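Long-range contacts in cysteine synthase 3 (Entamoeba histolytica, PDB 6KR5), which catalyses the formation of L-cysteine from O-acetyl-L-serine and sulfide, using pyridoxal-5'-phosphate as cofactor: residues 283-288 with 302-307; 186-191 with 214-219; 27-32 with 44-49. All blocks are in the same frame, centred on the assembly; numbering follows the deposited sequence.

From the N terminus, interaction 3 comes first: 27-32 pairs with 44-49 and closes a short loop at the edge of the mixed sheet that meets the second subunit. Interaction 2 follows, joining 186-191 to 214-219 and closing the beta-alpha-beta loop through helix 195-207. Interaction 1 is last and closes the short connection from helix 279-292 to strand 301-306. The three loops follow one another along the chain, neither nesting nor crossing, yet interaction 1 touches both of the others in space, while interactions 2 and 3 stay about 7 Å apart at their nearest atoms. Strand 301-306 lies between strands 43-48 and 186-190. Interactions 1 and 2 both touch PLP; interaction 3 lies farther from it.

Interaction 1. Residues 283-288 with 302-307; sequences AAILAG and IVIILP. With PLP (pyridoxal-5'-phosphate), chain D.
Helix 283-288 runs almost antiparallel to strand 302-306, their axes inclined at 166° and 7.9 Å apart at closest approach, with Ala284 and Ile304 as the nearest pair of CA atoms. Ile304 carries the contact. Its CG2, anti to the backbone N, rises from the strand to meet Ala284 CB at 3.5 Å, while its other branch reaches along the helix until CD1 lies 3.7 Å from Gly288 CA. Because Gly288 has no side chain, that methyl can rest directly against the helix backbone, one turn on from Ala284. Ala284 CB also sits 3.6 Å from the carbonyl oxygen Ile305 O, so the helix is seated on main chain as well as on side chains. The second cluster joins Ile285 and Leu306, which cross obliquely. Ile285 CG1, beside its own backbone N (chi1 -75°), comes within 3.6 Å of Leu306 CD2, and Ile285 CD1 touches both leucine methyls. Past the strand end, Pro307 brings CB to 3.2 Å from PLP N1, and its CG packs against the same end of the pyridine ring. Ser280, near the start of helix 279-292, hydrogen-bonds to PLP through OG, so both elements lead to the cofactor, as expected of a fold-type II PLP enzyme. Elsewhere Ile285 packs on Met265 and Val269 of helix 259-273, and strand 301-306 is flanked in the sheet by strands 43-48 and 186-190, which Leu306 touches at Val46 and Leu48 and Val303 touches at Ile187.

Interaction 2. Residues 186-191 with 214-219; sequences IIVSAV and VAVEPA. With PLP (pyridoxal-5'-phosphate), chain D.
Val214 lies beside the first half of strand 186-190, in the neighbouring strand of the same sheet, and each of its side-chain atoms finds a partner there. CB stands 3.7 Å from the carbonyl oxygen Ile187 O and close to Val188 CG2. CG1, anti to the backbone N (chi1 177°), runs beside Val188, the two valines pointing the same way. CG2, turned back beside the backbone N, meets Ile186 CG2 obliquely at 3.7 Å. On the same face Val188 CG1 crosses to Val216 CG2 at 3.6 Å, and Ala190 CB faces Val216 CB, giving an apolar surface on which Ala287 of helix 279-292 rests. The strands are parallel neighbours in the sheet and belong to one beta-alpha-beta unit, in which helix 195-207 makes the crossover. That helix packs on the other face, touching Ile187, Ser189 and Val191, where Val191 CG2 also meets Ala215 CB. Four backbone hydrogen bonds alternate between the strands. Val214 N reaches Ile187 O at 2.8 Å, nearly along the C=O axis, and Ser189 N to Val214 O is about as straight. Val216 N to Ser189 O is more bent, 144° at the hydrogen, with the donor above the carbonyl plane. Val191 N closes the series on Val216 O at 3.0 Å. Just there the chain reaches PLP: Ala190 O lies 3.5 Å from PLP C5A, and Val191 CA 3.6 Å from the phosphate oxygen O1P. The following Gly192 N, Thr193 OG1 and Ala194 N, with Thr196 OG1, hydrogen-bond to the cofactor.

Interaction 3. Residues 27-32 with 44-49; sequences VELHGV and ILVKLE
The imidazole of His30 meets Glu28 OE1 at its edge and in its plane, through a weak hydrogen bond from NE2 of 2.8 Å, bent to 127° at the hydrogen; His15 O of the second subunit is a further weak partner of NE2. The setting is an antiparallel strand pair, 26-28 against 43-48, at the edge of this chain's mixed sheet, which runs on into the second subunit where Val27 pairs in parallel with a strand of that chain. Val27 and Val46 form a hydrogen-bonded pair, each N donating to the other's O, with Val46 N to Val27 O at 2.8 Å. Leu29 N adds a nearly straight bond to Ile44 O. On the Glu28 side, the extended glutamate lies alongside Leu45, its CG 3.6 Å from Leu45 CD2. On the other face, Val27 CG2 meets Leu48 CD1, and Leu29 crosses Val46 and Ile44 at about right angles, its CD1 3.7 Å from Val46 CG1; Leu29 and Val46 both lean on Ile285 of helix 279-292. A water bridges Leu29 O and Ile44 N, at 2.9 Å from each. Val46 CG2, in the crowded position between its own N and carbonyl carbon, lies 3.3 Å from Val27 O.

Interaction 1. Residues 283-288 with 302-307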
loop_
_atom_site.group_PDB
_atom_site.type_symbol
_atom_site.label_atom_id
_atom_site.label_comp_id
_atom_site.label_asym_id
_atom_site.label_seq_id
_atom_site.Cartn_x
_atom_site.Cartn_y
_atom_site.Cartn_z
ATOM N N ALA B 283 11.352 -1.751 -14.719
ATOM C CA ALA B 283 11.676 -2.488 -15.936
ATOM C C ALA B 283 10.514 -2.434 -16.911
ATOM O O ALA B 283 10.695 -2.123 -18.094
ATOM C CB ALA B 283 12.045 -3.932 -15.605
ATOM N N ALA B 284 9.304 -2.722 -16.420
ATOM C CA ALA B 284 8.126 -2.692 -17.277
ATOM C C ALA B 284 7.904 -1.307 -17.866
ATOM O O ALA B 284 7.614 -1.181 -19.060
ATOM C CB ALA B 284 6.891 -3.150 -16.502
ATOM N N ILE B 285 8.039 -0.254 -17.050
ATOM C CA ILE B 285 7.788 1.095 -17.558
ATOM C C ILE B 285 8.799 1.451 -18.638
ATOM O O ILE B 285 8.433 1.986 -19.689
ATOM C CB ILE B 285 7.784 2.123 -16.414
ATOM C CG1 ILE B 285 6.484 1.979 -15.625
ATOM C CG2 ILE B 285 7.902 3.558 -16.975
ATOM C CD1 ILE B 285 6.415 2.772 -14.335
ATOM N N LEU B 286 10.079 1.130 -18.422
ATOM C CA LEU B 286 11.070 1.462 -19.446
ATOM C C LEU B 286 10.784 0.717 -20.745
ATOM O O LEU B 286 10.850 1.307 -21.831
ATOM C CB LEU B 286 12.481 1.162 -18.944
ATOM C CG LEU B 286 13.594 1.430 -19.960
ATOM C CD1 LEU B 286 13.511 2.857 -20.480
ATOM C CD2 LEU B 286 14.940 1.176 -19.326
ATOM N N ALA B 287 10.439 -0.573 -20.659
ATOM C CA ALA B 287 10.054 -1.301 -21.864
ATOM C C ALA B 287 8.847 -0.652 -22.528
ATOM O O ALA B 287 8.766 -0.589 -23.760
ATOM C CB ALA B 287 9.751 -2.763 -21.538
ATOM N N GLY B 288 7.904 -0.160 -21.725
ATOM C CA GLY B 288 6.718 0.461 -22.289
ATOM C C GLY B 288 7.018 1.801 -22.939
ATOM O O GLY B 288 6.395 2.161 -23.943
ATOM N N ILE B 302 -1.125 2.040 -24.511
ATOM C CA ILE B 302 -0.148 1.086 -24.001
ATOM C C ILE B 302 -0.371 0.957 -22.500
ATOM O O ILE B 302 -0.300 1.957 -21.774
ATOM C CB ILE B 302 1.279 1.559 -24.319
ATOM C CG1 ILE B 302 1.476 1.614 -25.834
ATOM C CG2 ILE B 302 2.316 0.667 -23.667
ATOM C CD1 ILE B 302 2.600 2.504 -26.269
ATOM N N VAL B 303 -0.654 -0.263 -22.036
ATOM C CA VAL B 303 -0.948 -0.532 -20.628
ATOM C C VAL B 303 0.216 -1.310 -20.035
ATOM O O VAL B 303 0.628 -2.335 -20.586
ATOM C CB VAL B 303 -2.259 -1.316 -20.455
ATOM C CG1 VAL B 303 -2.446 -1.736 -18.988
ATOM C CG2 VAL B 303 -3.445 -0.484 -20.925
ATOM N N ILE B 304 0.720 -0.846 -18.894
ATOM C CA ILE B 304 1.908 -1.413 -18.267
ATOM C C ILE B 304 1.523 -1.874 -16.868
ATOM O O ILE B 304 1.037 -1.072 -16.065
ATOM C CB ILE B 304 3.047 -0.385 -18.204
ATOM C CG1 ILE B 304 3.270 0.265 -19.576
ATOM C CG2 ILE B 304 4.341 -1.023 -17.718
ATOM C CD1 ILE B 304 4.338 1.331 -19.533
ATOM N N ILE B 305 1.763 -3.147 -16.568
ATOM C CA ILE B 305 1.530 -3.665 -15.221
ATOM C C ILE B 305 2.656 -3.202 -14.310
ATOM O O ILE B 305 3.836 -3.382 -14.632
ATOM C CB ILE B 305 1.456 -5.201 -15.233
ATOM C CG1 ILE B 305 0.382 -5.696 -16.195
ATOM C CG2 ILE B 305 1.191 -5.726 -13.819
ATOM C CD1 ILE B 305 -1.014 -5.187 -15.848
ATOM N N LEU B 306 2.297 -2.623 -13.156
ATOM C CA LEU B 306 3.275 -2.287 -12.117
ATOM C C LEU B 306 3.049 -3.234 -10.943
ATOM O O LEU B 306 2.104 -3.033 -10.167
ATOM C CB LEU B 306 3.141 -0.825 -11.673
ATOM C CG LEU B 306 3.173 0.242 -12.781
ATOM C CD1 LEU B 306 3.481 1.609 -12.166
ATOM C CD2 LEU B 306 4.174 -0.087 -13.839
ATOM N N PRO B 307 3.866 -4.283 -10.777
ATOM C CA PRO B 307 3.493 -5.361 -9.835
ATOM C C PRO B 307 3.485 -5.004 -8.351
ATOM O O PRO B 307 2.759 -5.674 -7.594
ATOM C CB PRO B 307 4.539 -6.449 -10.127
ATOM C CG PRO B 307 4.897 -6.237 -11.576
ATOM C CD PRO B 307 4.914 -4.725 -11.721
HETATM N N1 PLP D . 7.288 -8.170 -10.048
HETATM C C2 PLP D . 6.957 -8.514 -8.766
HETATM C C2A PLP D . 7.369 -7.598 -7.655
HETATM C C3 PLP D . 6.256 -9.681 -8.523
HETATM O O3 PLP D . 5.941 -10.007 -7.234
HETATM C C4 PLP D . 5.884 -10.499 -9.581
HETATM C C4A PLP D . 5.221 -11.809 -9.341
HETATM O O4A PLP D . 5.001 -12.190 -8.185
HETATM C C5 PLP D . 6.222 -10.136 -10.884
HETATM C C6 PLP D . 6.927 -8.974 -11.099
HETATM C C5A PLP D . 5.892 -11.000 -12.080
HETATM O O4P PLP D . 4.534 -11.313 -12.223
HETATM P P PLP D . 4.192 -12.766 -12.802
HETATM O O1P PLP D . 5.003 -12.965 -14.070
HETATM O O2P PLP D . 4.598 -13.771 -11.762
HETATM O O3P PLP D . 2.730 -12.784 -13.066
#

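Interaction 2. Residues 186-191 with 214-219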
loop_
_atom_site.group_PDB
_atom_site.type_symbol
_atom_site.label_atom_id
_atom_site.label_comp_id
_atom_site.label_asym_id
_atom_site.label_seq_id
_atom_site.Cartn_x
_atom_site.Cartn_y
_atom_site.Cartn_z
ATOM N N ILE B 186 -1.587 -2.397 -26.450
ATOM C CA ILE B 186 -0.375 -3.125 -26.089
ATOM C C ILE B 186 -0.437 -3.343 -24.587
ATOM O O ILE B 186 -0.847 -2.439 -23.856
ATOM C CB ILE B 186 0.900 -2.343 -26.482
ATOM C CG1 ILE B 186 0.847 -1.923 -27.958
ATOM C CG2 ILE B 186 2.154 -3.168 -26.199
ATOM C CD1 ILE B 186 2.015 -1.098 -28.403
ATOM N N ILE B 187 -0.091 -4.550 -24.133
ATOM C CA ILE B 187 0.057 -4.852 -22.712
ATOM C C ILE B 187 1.508 -5.249 -22.458
ATOM O O ILE B 187 2.069 -6.076 -23.188
ATOM C CB ILE B 187 -0.928 -5.950 -22.257
ATOM C CG1 ILE B 187 -0.753 -6.275 -20.774
ATOM C CG2 ILE B 187 -0.806 -7.217 -23.116
ATOM C CD1 ILE B 187 -1.282 -5.191 -19.865
ATOM N N VAL B 188 2.126 -4.624 -21.454
ATOM C CA VAL B 188 3.536 -4.824 -21.122
ATOM C C VAL B 188 3.603 -5.410 -19.720
ATOM O O VAL B 188 3.085 -4.806 -18.765
ATOM C CB VAL B 188 4.328 -3.506 -21.190
ATOM C CG1 VAL B 188 5.808 -3.757 -20.984
ATOM C CG2 VAL B 188 4.105 -2.795 -22.508
ATOM N N SER B 189 4.233 -6.579 -19.588
ATOM C CA SER B 189 4.294 -7.253 -18.298
ATOM C C SER B 189 5.682 -7.851 -18.105
ATOM O O SER B 189 6.140 -8.647 -18.937
ATOM C CB SER B 189 3.204 -8.333 -18.214
ATOM O OG SER B 189 3.475 -9.282 -17.199
ATOM N N ALA B 190 6.351 -7.477 -17.014
ATOM C CA ALA B 190 7.597 -8.136 -16.629
ATOM C C ALA B 190 7.305 -9.513 -16.024
ATOM O O ALA B 190 6.366 -9.669 -15.233
ATOM C CB ALA B 190 8.369 -7.266 -15.637
ATOM N N VAL B 191 8.123 -10.513 -16.381
ATOM C CA VAL B 191 7.771 -11.927 -16.205
ATOM C C VAL B 191 8.505 -12.529 -15.011
ATOM O O VAL B 191 9.743 -12.594 -14.986
ATOM C CB VAL B 191 8.072 -12.738 -17.475
ATOM C CG1 VAL B 191 7.842 -14.233 -17.197
ATOM C CG2 VAL B 191 7.207 -12.253 -18.620
ATOM N N VAL B 214 3.683 -7.768 -24.756
ATOM C CA VAL B 214 5.115 -7.535 -24.603
ATOM C C VAL B 214 5.560 -8.108 -23.262
ATOM O O VAL B 214 5.114 -7.645 -22.206
ATOM C CB VAL B 214 5.450 -6.040 -24.698
ATOM C CG1 VAL B 214 6.939 -5.805 -24.467
ATOM C CG2 VAL B 214 5.015 -5.477 -26.058
ATOM N N ALA B 215 6.454 -9.095 -23.297
ATOM C CA ALA B 215 7.046 -9.655 -22.089
ATOM C C ALA B 215 8.389 -8.983 -21.822
ATOM O O ALA B 215 9.148 -8.716 -22.757
ATOM C CB ALA B 215 7.238 -11.168 -22.233
ATOM N N VAL B 216 8.690 -8.730 -20.545
ATOM C CA VAL B 216 9.902 -8.031 -20.135
ATOM C C VAL B 216 10.718 -8.929 -19.216
ATOM O O VAL B 216 10.170 -9.571 -18.313
ATOM C CB VAL B 216 9.555 -6.702 -19.431
ATOM C CG1 VAL B 216 10.810 -5.928 -19.004
ATOM C CG2 VAL B 216 8.662 -5.863 -20.328
ATOM N N GLU B 217 12.024 -8.981 -19.447
ATOM C CA GLU B 217 12.901 -9.796 -18.621
ATOM C C GLU B 217 14.231 -9.067 -18.442
ATOM O O GLU B 217 14.547 -8.157 -19.209
ATOM C CB GLU B 217 13.112 -11.191 -19.234
ATOM C CG GLU B 217 13.743 -11.209 -20.615
ATOM C CD GLU B 217 13.989 -12.632 -21.127
ATOM O OE1 GLU B 217 13.754 -13.603 -20.373
ATOM O OE2 GLU B 217 14.431 -12.767 -22.284
ATOM N N PRO B 218 15.014 -9.445 -17.429
ATOM C CA PRO B 218 16.314 -8.783 -17.245
ATOM C C PRO B 218 17.262 -9.085 -18.392
ATOM O O PRO B 218 17.399 -10.233 -18.830
ATOM C CB PRO B 218 16.839 -9.369 -15.922
ATOM C CG PRO B 218 15.651 -10.041 -15.267
ATOM C CD PRO B 218 14.776 -10.481 -16.409
ATOM N N ALA B 219 17.946 -8.041 -18.860
ATOM C CA ALA B 219 18.948 -8.250 -19.899
ATOM C C ALA B 219 20.017 -9.233 -19.449
ATOM O O ALA B 219 20.586 -9.954 -20.278
ATOM C CB ALA B 219 19.588 -6.920 -20.294
HETATM N N1 PLP D . 7.288 -8.170 -10.048
HETATM C C2 PLP D . 6.957 -8.514 -8.766
HETATM C C2A PLP D . 7.369 -7.598 -7.655
HETATM C C3 PLP D . 6.256 -9.681 -8.523
HETATM O O3 PLP D . 5.941 -10.007 -7.234
HETATM C C4 PLP D . 5.884 -10.499 -9.581
HETATM C C4A PLP D . 5.221 -11.809 -9.341
HETATM O O4A PLP D . 5.001 -12.190 -8.185
HETATM C C5 PLP D . 6.222 -10.136 -10.884
HETATM C C6 PLP D . 6.927 -8.974 -11.099
HETATM C C5A PLP D . 5.892 -11.000 -12.080
HETATM O O4P PLP D . 4.534 -11.313 -12.223
HETATM P P PLP D . 4.192 -12.766 -12.802
HETATM O O1P PLP D . 5.003 -12.965 -14.070
HETATM O O2P PLP D . 4.598 -13.771 -11.762
HETATM O O3P PLP D . 2.730 -12.784 -13.066
#

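Interaction 3. Residues 27-32 with 44-49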
loop_
_atom_site.group_PDB
_atom_site.type_symbol
_atom_site.label_atom_id
_atom_site.label_comp_id
_atom_site.label_asym_id
_atom_site.label_seq_id
_atom_site.Cartn_x
_atom_site.Cartn_y
_atom_site.Cartn_z
ATOM N N VAL B 27 -3.732 4.435 -14.417
ATOM C CA VAL B 27 -3.337 5.836 -14.260
ATOM C C VAL B 27 -2.469 6.276 -15.436
ATOM O O VAL B 27 -1.573 5.546 -15.872
ATOM C CB VAL B 27 -2.581 6.045 -12.928
ATOM C CG1 VAL B 27 -2.207 7.524 -12.717
ATOM C CG2 VAL B 27 -3.416 5.517 -11.762
ATOM N N GLU B 28 -2.712 7.491 -15.927
ATOM C CA GLU B 28 -1.874 8.052 -16.984
ATOM C C GLU B 28 -0.496 8.442 -16.461
ATOM O O GLU B 28 -0.380 9.088 -15.411
ATOM C CB GLU B 28 -2.531 9.295 -17.582
ATOM C CG GLU B 28 -3.901 9.076 -18.209
ATOM C CD GLU B 28 -4.574 10.388 -18.614
ATOM O OE1 GLU B 28 -4.170 11.460 -18.116
ATOM O OE2 GLU B 28 -5.518 10.337 -19.435
ATOM N N LEU B 29 0.546 8.086 -17.229
ATOM C CA LEU B 29 1.881 8.660 -17.053
ATOM C C LEU B 29 1.985 9.975 -17.822
ATOM O O LEU B 29 1.448 10.096 -18.927
ATOM C CB LEU B 29 2.948 7.690 -17.557
ATOM C CG LEU B 29 3.223 6.473 -16.689
ATOM C CD1 LEU B 29 4.388 5.681 -17.286
ATOM C CD2 LEU B 29 3.515 6.869 -15.244
ATOM N N HIS B 30 2.692 10.950 -17.243
ATOM C CA HIS B 30 2.877 12.248 -17.896
ATOM C C HIS B 30 4.312 12.733 -17.770
ATOM O O HIS B 30 4.891 13.240 -18.735
ATOM C CB HIS B 30 1.939 13.304 -17.303
ATOM C CG HIS B 30 0.489 13.018 -17.527
ATOM N ND1 HIS B 30 -0.107 13.113 -18.766
ATOM C CD2 HIS B 30 -0.487 12.648 -16.665
ATOM C CE1 HIS B 30 -1.385 12.795 -18.660
ATOM N NE2 HIS B 30 -1.643 12.517 -17.395
ATOM N N GLY B 31 4.880 12.610 -16.572
ATOM C CA GLY B 31 6.204 13.153 -16.338
ATOM C C GLY B 31 7.270 12.444 -17.143
ATOM O O GLY B 31 8.084 13.080 -17.818
ATOM N N VAL B 32 7.273 11.108 -17.098
ATOM C CA VAL B 32 8.298 10.347 -17.808
ATOM C C VAL B 32 7.953 10.098 -19.268
ATOM O O VAL B 32 8.793 9.563 -19.998
ATOM C CB VAL B 32 8.597 8.999 -17.117
ATOM C CG1 VAL B 32 9.188 9.239 -15.737
ATOM C CG2 VAL B 32 7.354 8.098 -17.060
ATOM N N ILE B 44 0.101 6.261 -22.422
ATOM C CA ILE B 44 0.852 5.268 -21.662
ATOM C C ILE B 44 0.243 5.208 -20.270
ATOM O O ILE B 44 0.323 6.177 -19.505
ATOM C CB ILE B 44 2.354 5.585 -21.603
ATOM C CG1 ILE B 44 2.920 5.707 -23.023
ATOM C CG2 ILE B 44 3.087 4.469 -20.871
ATOM C CD1 ILE B 44 2.990 7.106 -23.553
ATOM N N LEU B 45 -0.373 4.075 -19.943
ATOM C CA LEU B 45 -1.138 3.910 -18.716
ATOM C C LEU B 45 -0.491 2.841 -17.857
ATOM O O LEU B 45 -0.043 1.815 -18.382
ATOM C CB LEU B 45 -2.586 3.508 -19.013
ATOM C CG LEU B 45 -3.298 4.339 -20.074
ATOM C CD1 LEU B 45 -4.691 3.738 -20.310
ATOM C CD2 LEU B 45 -3.375 5.799 -19.638
ATOM N N VAL B 46 -0.464 3.064 -16.543
ATOM C CA VAL B 46 0.127 2.110 -15.608
ATOM C C VAL B 46 -0.962 1.539 -14.712
ATOM O O VAL B 46 -1.789 2.279 -14.165
ATOM C CB VAL B 46 1.263 2.746 -14.780
ATOM C CG1 VAL B 46 2.483 2.960 -15.662
ATOM C CG2 VAL B 46 0.836 4.053 -14.110
ATOM N N LYS B 47 -0.956 0.216 -14.553
ATOM C CA LYS B 47 -1.915 -0.472 -13.696
ATOM C C LYS B 47 -1.231 -0.771 -12.370
ATOM O O LYS B 47 -0.231 -1.490 -12.336
ATOM C CB LYS B 47 -2.420 -1.760 -14.344
ATOM C CG LYS B 47 -3.546 -2.398 -13.534
ATOM C CD LYS B 47 -4.376 -3.359 -14.344
ATOM C CE LYS B 47 -5.506 -3.948 -13.502
ATOM N NZ LYS B 47 -6.564 -2.982 -13.064
ATOM N N LEU B 48 -1.761 -0.201 -11.286
ATOM C CA LEU B 48 -1.042 -0.142 -10.010
ATOM C C LEU B 48 -1.471 -1.297 -9.111
ATOM O O LEU B 48 -2.386 -1.165 -8.290
ATOM C CB LEU B 48 -1.274 1.206 -9.347
ATOM C CG LEU B 48 -0.955 2.351 -10.293
ATOM C CD1 LEU B 48 -1.171 3.660 -9.564
ATOM C CD2 LEU B 48 0.464 2.257 -10.748
ATOM N N GLU B 49 -0.757 -2.422 -9.229
ATOM C CA GLU B 49 -1.067 -3.570 -8.391
ATOM C C GLU B 49 -0.655 -3.342 -6.945
ATOM O O GLU B 49 -1.000 -4.148 -6.072
ATOM C CB GLU B 49 -0.423 -4.824 -8.984
ATOM C CG GLU B 49 -1.062 -5.186 -10.327
ATOM C CD GLU B 49 -2.536 -5.545 -10.165
ATOM O OE1 GLU B 49 -2.803 -6.464 -9.362
ATOM O OE2 GLU B 49 -3.406 -4.928 -10.827
HETATM O O HOH W 1 0.218 8.956 -21.245
#